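Local coordinates for carbon monoxide dehydrogenase (Thermococcus sp. AM4, PDB 6T7J), which catalyses the reversible oxidation of carbon monoxide to carbon dioxide, probably passing the electrons along iron-sulfur clusters to a partner protein, at residues D82-V85 against A86-L90. Residues are numbered along the deposited sequence; the frame is centred on the assembly and turned at random.
Sequences DTIV and ARNLL. With SF4 (iron/sulfur cluster), chain D.
Thr83 CG2 lies over one face of the Arg87 guanidinium, one turn further along helix 81-115. The methyl is off-centre, toward the rim of the group, and 3.7 Å from Arg87 NE. With chi1 at -68°, OG1 sits beside the backbone N and hydrogen-bonds Ala210 O, while CG2 is the branch anti to N and faces the guanidinium. Arg87 bends at chi3 (-59°) and runs back toward the start of the helix. Its NH2 ends 3.3 Å from S3 of the Fe4S4 cluster. Ile84 CG1 meets the same nitrogen obliquely at 4.0 Å, and Ile84 CD1 reaches S4 of the cluster at 4.0 Å. Ile84 and Arg87 thus line the pocket of this cluster, beside Cys55. On its other branch, Ile84 CG2 packs 3.6 Å from Asn88 ND2, the two side chains lying alongside each other. That amide nitrogen hydrogen-bonds Cys54 O, and Asn88 also packs on Arg56 of the second subunit. Four i to i+4 backbone bonds join 82-85 to 86-90, among them Arg87 N to Thr83 O at 2.9 Å. Val85 and Ala86 face Val588 of helix 586-595. A leucine in place of Arg87 would probably leave S3 without its cationic neighbour and the Thr83 methyl without the flat group beneath it. The buried guanidinium beside a cluster sulfur is likely to offset negative charge on the cluster and so influence its potential.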
loop_
_atom_site.group_PDB
_atom_site.type_symbol
_atom_site.label_atom_id
_atom_site.label_comp_id
_atom_site.label_asym_id
_atom_site.label_seq_id
_atom_site.Cartn_x
_atom_site.Cartn_y
_atom_site.Cartn_z
ATOM N N ASP A 82 -16.675 -10.511 5.588
ATOM C CA ASP A 82 -15.546 -11.291 5.086
ATOM C C ASP A 82 -14.644 -10.434 4.208
ATOM O O ASP A 82 -13.418 -10.409 4.386
ATOM C CB ASP A 82 -16.050 -12.509 4.307
ATOM C CG ASP A 82 -17.033 -13.353 5.099
ATOM O OD1 ASP A 82 -17.048 -13.252 6.345
ATOM O OD2 ASP A 82 -17.794 -14.123 4.473
ATOM N N THR A 83 -15.244 -9.709 3.259
ATOM C CA THR A 83 -14.474 -8.868 2.349
ATOM C C THR A 83 -13.688 -7.806 3.109
ATOM O O THR A 83 -12.494 -7.607 2.861
ATOM C CB THR A 83 -15.407 -8.211 1.331
ATOM O OG1 THR A 83 -15.938 -9.212 0.453
ATOM C CG2 THR A 83 -14.657 -7.165 0.513
ATOM N N ILE A 84 -14.347 -7.111 4.038
ATOM C CA ILE A 84 -13.705 -5.997 4.728
ATOM C C ILE A 84 -12.557 -6.492 5.601
ATOM O O ILE A 84 -11.463 -5.907 5.605
ATOM C CB ILE A 84 -14.754 -5.213 5.538
ATOM C CG1 ILE A 84 -15.714 -4.491 4.587
ATOM C CG2 ILE A 84 -14.082 -4.232 6.486
ATOM C CD1 ILE A 84 -17.028 -4.095 5.215
ATOM N N VAL A 85 -12.780 -7.583 6.340
ATOM C CA VAL A 85 -11.721 -8.141 7.180
ATOM C C VAL A 85 -10.537 -8.580 6.323
ATOM O O VAL A 85 -9.376 -8.272 6.632
ATOM C CB VAL A 85 -12.268 -9.306 8.025
ATOM C CG1 VAL A 85 -11.125 -10.102 8.631
ATOM C CG2 VAL A 85 -13.198 -8.787 9.106
ATOM N N ALA A 86 -10.814 -9.302 5.229
ATOM C CA ALA A 86 -9.735 -9.787 4.375
ATOM C C ALA A 86 -8.953 -8.633 3.760
ATOM O O ALA A 86 -7.720 -8.683 3.687
ATOM C CB ALA A 86 -10.298 -10.702 3.287
ATOM N N ARG A 87 -9.647 -7.573 3.333
ATOM C CA ARG A 87 -8.966 -6.432 2.726
ATOM C C ARG A 87 -8.080 -5.711 3.734
ATOM O O ARG A 87 -6.937 -5.348 3.419
ATOM C CB ARG A 87 -9.988 -5.463 2.128
ATOM C CG ARG A 87 -10.643 -5.951 0.843
ATOM C CD ARG A 87 -11.367 -4.824 0.117
ATOM N NE ARG A 87 -12.410 -4.205 0.934
ATOM C CZ ARG A 87 -13.373 -3.426 0.448
ATOM N NH1 ARG A 87 -13.428 -3.171 -0.852
ATOM N NH2 ARG A 87 -14.282 -2.898 1.258
ATOM N N ASN A 88 -8.591 -5.480 4.948
ATOM C CA ASN A 88 -7.781 -4.805 5.958
ATOM C C ASN A 88 -6.543 -5.627 6.307
ATOM O O ASN A 88 -5.433 -5.083 6.431
ATOM C CB ASN A 88 -8.629 -4.523 7.200
ATOM C CG ASN A 88 -9.794 -3.584 6.915
ATOM O OD1 ASN A 88 -9.780 -2.832 5.940
ATOM N ND2 ASN A 88 -10.809 -3.623 7.771
ATOM N N LEU A 89 -6.704 -6.948 6.439
ATOM C CA LEU A 89 -5.544 -7.798 6.694
ATOM C C LEU A 89 -4.562 -7.763 5.524
ATOM O O LEU A 89 -3.339 -7.783 5.723
ATOM C CB LEU A 89 -5.991 -9.233 6.977
ATOM C CG LEU A 89 -4.953 -10.090 7.702
ATOM C CD1 LEU A 89 -4.901 -9.729 9.182
ATOM C CD2 LEU A 89 -5.242 -11.571 7.515
ATOM N N LEU A 90 -5.083 -7.719 4.295
ATOM C CA LEU A 90 -4.218 -7.624 3.125
ATOM C C LEU A 90 -3.389 -6.349 3.162
ATOM O O LEU A 90 -2.207 -6.357 2.800
ATOM C CB LEU A 90 -5.054 -7.681 1.847
ATOM C CG LEU A 90 -4.233 -7.750 0.560
ATOM C CD1 LEU A 90 -3.242 -8.869 0.690
ATOM C CD2 LEU A 90 -5.108 -7.958 -0.664
HETATM FE FE1 SF4 D . -17.289 -0.226 0.666
HETATM FE FE2 SF4 D . -15.363 0.157 2.565
HETATM FE FE3 SF4 D . -17.871 1.327 2.917
HETATM FE FE4 SF4 D . -16.059 2.086 0.970
HETATM S S1 SF4 D . -15.815 2.305 3.249
HETATM S S2 SF4 D . -18.351 1.807 0.726
HETATM S S3 SF4 D . -15.055 0.152 0.283
HETATM S S4 SF4 D . -17.380 -0.916 2.863
#